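Local atomic coordinates of M32 carboxypeptidase (Chitinophagaceae bacterium, PDB entry 7A03), a protein that probably trims amino acids from the C-terminal ends of peptides as a metal-dependent carboxypeptidase of the M32 family. Residues M18-D23 with H59-A64; N26-L31 with T53-A58. All blocks are in the same frame, centred on the assembly; numbering follows the deposited sequence.

Both contacts zip together the same two helices, 9-37 and 44-62, which follow one another in the chain and pack as an antiparallel helical hairpin. Contact 2 lies nearer the connecting loop and is nested within the chain segment closed by contact 1; their centres are about 10 Å apart. The central pairs, Ile21 with Leu61 and Ile28 with Leu54, are separated by seven residues on each helix, so the same isoleucine-leucine packing recurs two turns along. Their centres are about 25 Å and 22 Å from the chain's centre; contact 1 is partly buried, while contact 2 lies at the surface. Both are packing between the two helices of the N-terminal hairpin.

Contact 1: M18-D23 with H59-A64; sequences MQKIAD and HELFTA
Ile21 and Leu61 lie alongside each other, running opposite ways, at the centre of the contact. Their CA atoms are 6.4 Å apart, and the closest touch is a tight one, Ile21 CG1 to Leu61 CB at 3.5 Å. In both residues the first torsion sets the reaching branch anti to the carbonyl carbon (chi1 -69° for CG1 of Ile21, -67° for CG of Leu61). Ile21 CD1 then carries on to Phe62, meeting the ring at its edge, in plane, with CD1 to Phe62 CD1 at 3.9 Å; the same methyl also rests near Phe62 CA. Met18 makes a separate touch on the ring: its chain bends at chi2 and chi3 and brings CE obliquely to Phe62 CE1 at 3.9 Å. On the solvent side, Lys20 lies fully extended with CG anti to the backbone N (chi1 175°). It crosses Leu61 at about a right angle, its CE lying 3.9 Å from both Leu61 CD1 and Leu61 CD2, and its NZ also lies against Leu61 CD2. The contact falls where helix 44-62 ends, just before helix 65-74. Helix 82-100 packs against Met18 through Ser91 and against Phe62 through Asp94, Tyr95 and Asn98, making a third helix beside the hairpin.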
loop_
_atom_site.group_PDB
_atom_site.type_symbol
_atom_site.label_atom_id
_atom_site.label_comp_id
_atom_site.label_asym_id
_atom_site.label_seq_id
_atom_site.Cartn_x
_atom_site.Cartn_y
_atom_site.Cartn_z
ATOM N N MET A 18 17.182 14.768 13.511
ATOM C CA MET A 18 16.177 14.054 12.732
ATOM C C MET A 18 15.766 14.849 11.504
ATOM O O MET A 18 15.488 14.276 10.447
ATOM C CB MET A 18 14.950 13.775 13.598
ATOM C CG MET A 18 15.227 12.882 14.798
ATOM S SD MET A 18 16.030 11.319 14.382
ATOM C CE MET A 18 14.668 10.479 13.578
ATOM N N GLN A 19 15.724 16.174 11.618
ATOM C CA GLN A 19 15.306 16.962 10.471
ATOM C C GLN A 19 16.386 16.990 9.399
ATOM O O GLN A 19 16.067 16.978 8.210
ATOM C CB GLN A 19 14.824 18.334 10.936
ATOM C CG GLN A 19 13.532 18.161 11.747
ATOM C CD GLN A 19 12.851 19.457 12.108
ATOM O OE1 GLN A 19 13.492 20.499 12.243
ATOM N NE2 GLN A 19 11.531 19.394 12.285
ATOM N N LYS A 20 17.662 16.940 9.800
ATOM C CA LYS A 20 18.742 16.802 8.820
ATOM C C LYS A 20 18.637 15.471 8.074
ATOM O O LYS A 20 18.719 15.418 6.830
ATOM C CB LYS A 20 20.083 16.917 9.552
ATOM C CG LYS A 20 21.316 16.685 8.691
ATOM C CD LYS A 20 22.563 16.889 9.534
ATOM C CE LYS A 20 23.804 16.441 8.791
ATOM N NZ LYS A 20 25.014 16.584 9.654
ATOM N N ILE A 21 18.415 14.380 8.825
ATOM C CA ILE A 21 18.224 13.077 8.191
ATOM C C ILE A 21 17.053 13.126 7.218
ATOM O O ILE A 21 17.122 12.599 6.101
ATOM C CB ILE A 21 18.016 11.992 9.263
ATOM C CG1 ILE A 21 19.305 11.756 10.054
ATOM C CG2 ILE A 21 17.531 10.686 8.634
ATOM C CD1 ILE A 21 19.047 11.096 11.389
ATOM N N ALA A 22 15.949 13.741 7.641
ATOM C CA ALA A 22 14.774 13.823 6.782
ATOM C C ALA A 22 15.059 14.638 5.526
ATOM O O ALA A 22 14.544 14.325 4.450
ATOM C CB ALA A 22 13.592 14.417 7.554
ATOM N N ASP A 23 15.861 15.702 5.646
ATOM C CA ASP A 23 16.240 16.472 4.463
ATOM C C ASP A 23 16.957 15.594 3.451
ATOM O O ASP A 23 16.672 15.659 2.245
ATOM C CB ASP A 23 17.150 17.639 4.852
ATOM C CG ASP A 23 16.419 18.747 5.553
ATOM O OD1 ASP A 23 15.166 18.778 5.492
ATOM O OD2 ASP A 23 17.083 19.604 6.166
ATOM N N HIS A 59 22.056 6.831 6.154
ATOM C CA HIS A 59 22.182 5.721 7.079
ATOM C C HIS A 59 23.253 6.029 8.108
ATOM O O HIS A 59 23.071 5.769 9.312
ATOM C CB HIS A 59 22.500 4.447 6.297
ATOM C CG HIS A 59 22.654 3.233 7.158
ATOM N ND1 HIS A 59 21.589 2.447 7.540
ATOM C CD2 HIS A 59 23.754 2.680 7.725
ATOM C CE1 HIS A 59 22.026 1.458 8.299
ATOM N NE2 HIS A 59 23.334 1.575 8.426
ATOM N N GLU A 60 24.360 6.640 7.657
ATOM C CA GLU A 60 25.399 7.043 8.595
ATOM C C GLU A 60 24.817 7.967 9.650
ATOM O O GLU A 60 25.098 7.818 10.848
ATOM C CB GLU A 60 26.542 7.745 7.854
ATOM C CG GLU A 60 27.369 6.832 6.963
ATOM C CD GLU A 60 28.310 7.589 6.025
ATOM O OE1 GLU A 60 28.224 8.840 5.924
ATOM O OE2 GLU A 60 29.150 6.924 5.386
ATOM N N LEU A 61 23.952 8.895 9.229
ATOM C CA LEU A 61 23.407 9.834 10.196
ATOM C C LEU A 61 22.477 9.121 11.167
ATOM O O LEU A 61 22.514 9.380 12.378
ATOM C CB LEU A 61 22.715 10.987 9.472
ATOM C CG LEU A 61 23.684 11.879 8.687
ATOM C CD1 LEU A 61 22.920 12.795 7.737
ATOM C CD2 LEU A 61 24.538 12.675 9.676
ATOM N N PHE A 62 21.682 8.174 10.673
ATOM C CA PHE A 62 20.709 7.588 11.579
ATOM C C PHE A 62 21.299 6.512 12.478
ATOM O O PHE A 62 20.631 6.085 13.425
ATOM C CB PHE A 62 19.488 7.059 10.835
ATOM C CG PHE A 62 18.403 6.639 11.752
ATOM C CD1 PHE A 62 17.825 7.562 12.608
ATOM C CD2 PHE A 62 18.001 5.320 11.814
ATOM C CE1 PHE A 62 16.822 7.178 13.481
ATOM C CE2 PHE A 62 17.010 4.929 12.687
ATOM C CZ PHE A 62 16.420 5.859 13.519
ATOM N N THR A 63 22.531 6.081 12.226
ATOM C CA THR A 63 23.207 5.125 13.094
ATOM C C THR A 63 24.265 5.792 13.958
ATOM O O THR A 63 24.996 5.097 14.672
ATOM C CB THR A 63 23.834 3.991 12.272
ATOM O OG1 THR A 63 24.753 4.541 11.311
ATOM C CG2 THR A 63 22.765 3.170 11.570
ATOM N N ALA A 64 24.349 7.121 13.926
ATOM C CA ALA A 64 25.422 7.833 14.601
ATOM C C ALA A 64 25.342 7.608 16.110
ATOM O O ALA A 64 24.258 7.684 16.692
ATOM C CB ALA A 64 25.322 9.331 14.320
#

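Contact 2: N26-L31 with T53-A58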
loop_
_atom_site.group_PDB
_atom_site.type_symbol
_atom_site.label_atom_id
_atom_site.label_comp_id
_atom_site.label_asym_id
_atom_site.label_seq_id
_atom_site.Cartn_x
_atom_site.Cartn_y
_atom_site.Cartn_z
ATOM N N ASN A 26 14.403 13.091 1.921
ATOM C CA ASN A 26 13.513 13.723 0.961
ATOM C C ASN A 26 14.251 14.129 -0.309
ATOM O O ASN A 26 13.662 14.095 -1.394
ATOM C CB ASN A 26 12.797 14.899 1.617
ATOM C CG ASN A 26 11.713 14.429 2.561
ATOM O OD1 ASN A 26 10.867 13.603 2.182
ATOM N ND2 ASN A 26 11.733 14.927 3.788
ATOM N N ALA A 27 15.543 14.476 -0.212
ATOM C CA ALA A 27 16.319 14.684 -1.433
ATOM C C ALA A 27 16.379 13.403 -2.251
ATOM O O ALA A 27 16.240 13.424 -3.481
ATOM C CB ALA A 27 17.737 15.153 -1.080
ATOM N N ILE A 28 16.573 12.269 -1.570
ATOM C CA ILE A 28 16.530 10.972 -2.236
ATOM C C ILE A 28 15.182 10.773 -2.925
ATOM O O ILE A 28 15.110 10.314 -4.074
ATOM C CB ILE A 28 16.827 9.847 -1.227
ATOM C CG1 ILE A 28 18.272 9.940 -0.723
ATOM C CG2 ILE A 28 16.536 8.492 -1.832
ATOM C CD1 ILE A 28 18.499 9.089 0.524
ATOM N N ALA A 29 14.092 11.127 -2.230
ATOM C CA ALA A 29 12.759 11.037 -2.824
ATOM C C ALA A 29 12.622 11.892 -4.083
ATOM O O ALA A 29 11.981 11.465 -5.047
ATOM C CB ALA A 29 11.682 11.374 -1.793
ATOM N N VAL A 30 13.199 13.103 -4.090
ATOM C CA VAL A 30 13.159 13.943 -5.291
ATOM C C VAL A 30 13.873 13.248 -6.450
ATOM O O VAL A 30 13.371 13.201 -7.587
ATOM C CB VAL A 30 13.779 15.334 -5.018
ATOM C CG1 VAL A 30 13.801 16.156 -6.295
ATOM C CG2 VAL A 30 12.998 16.083 -3.949
ATOM N N LEU A 31 15.057 12.693 -6.168
ATOM C CA LEU A 31 15.804 11.989 -7.206
ATOM C C LEU A 31 15.039 10.765 -7.713
ATOM O O LEU A 31 15.053 10.464 -8.912
ATOM C CB LEU A 31 17.206 11.625 -6.695
ATOM C CG LEU A 31 18.283 12.677 -6.988
ATOM C CD1 LEU A 31 17.988 14.013 -6.299
ATOM C CD2 LEU A 31 19.665 12.115 -6.575
ATOM N N THR A 53 24.730 7.165 -2.946
ATOM C CA THR A 53 25.594 7.956 -2.088
ATOM C C THR A 53 24.776 8.630 -0.998
ATOM O O THR A 53 25.110 8.538 0.196
ATOM C CB THR A 53 26.374 8.946 -2.950
ATOM O OG1 THR A 53 27.438 8.212 -3.578
ATOM C CG2 THR A 53 26.963 10.083 -2.110
ATOM N N LEU A 54 23.627 9.192 -1.380
ATOM C CA LEU A 54 22.805 9.875 -0.389
ATOM C C LEU A 54 22.240 8.885 0.618
ATOM O O LEU A 54 22.178 9.187 1.814
ATOM C CB LEU A 54 21.689 10.658 -1.070
ATOM C CG LEU A 54 22.045 11.906 -1.883
ATOM C CD1 LEU A 54 20.763 12.523 -2.383
ATOM C CD2 LEU A 54 22.780 12.895 -1.019
ATOM N N SER A 55 21.878 7.683 0.153
ATOM C CA SER A 55 21.305 6.702 1.064
ATOM C C SER A 55 22.330 6.314 2.109
ATOM O O SER A 55 22.012 6.247 3.310
ATOM C CB SER A 55 20.805 5.478 0.295
ATOM O OG SER A 55 19.764 5.830 -0.612
ATOM N N THR A 56 23.590 6.147 1.674
ATOM C CA THR A 56 24.634 5.800 2.620
ATOM C C THR A 56 24.793 6.913 3.633
ATOM O O THR A 56 24.841 6.654 4.842
ATOM C CB THR A 56 25.945 5.513 1.879
ATOM O OG1 THR A 56 25.765 4.390 1.009
ATOM C CG2 THR A 56 27.071 5.212 2.846
ATOM N N ILE A 57 24.780 8.170 3.167
ATOM C CA ILE A 57 24.914 9.280 4.102
ATOM C C ILE A 57 23.763 9.270 5.100
ATOM O O ILE A 57 23.980 9.407 6.314
ATOM C CB ILE A 57 25.020 10.616 3.340
ATOM C CG1 ILE A 57 26.386 10.730 2.652
ATOM C CG2 ILE A 57 24.750 11.810 4.277
ATOM C CD1 ILE A 57 26.436 11.836 1.605
ATOM N N ALA A 58 22.531 9.052 4.615
ATOM C CA ALA A 58 21.397 9.073 5.534
ATOM C C ALA A 58 21.569 7.998 6.582
ATOM O O ALA A 58 21.312 8.225 7.775
ATOM C CB ALA A 58 20.088 8.857 4.788
#
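No flat group takes part in this interface, so there are no ring faces or edges to fill. The one planar side chain in the two segments, the amide of Asn26, is well away from segment 53-58 and uses ND2 in a hydrogen bond with Tyr283 OH. What meets instead is branched aliphatic carbon. Ile28 and Leu54 point at each other's helix and overlap flank to flank, head to tail, with Ile28 CG1 3.5 Å from Leu54 CB. CG1 of Ile28 and CG of Leu54 are both anti to the carbonyl carbon, chi1 -66° and -70°. Beyond that point Ile28 CD1 runs on to Ser55, lying 3.7 Å from Ser55 OG and equally close to Ser55 N. This is plain van der Waals contact: the serine hydroxyl is already hydrogen-bonded within its own helix to Ile51 O. In the other direction Leu54 CD1 lies 4.0 Å from Ile28 CG1 and reaches back between two residues one turn apart, 4.2 Å from Ala27 CB and more loosely 4.4 Å from Leu31 CD2. The axes of segments 26-31 and 53-58 run nearly antiparallel, crossing at -162° with a closest approach of 9.8 Å, an antiparallel helical hairpin at ordinary helix-helix spacing. Ile51 of helix 44-62 extends the apolar seam, touching both Ile28 and Leu31. On helix 9-37, Ala29 and Val30 touch Phe242 in the loop just after strand 239-241.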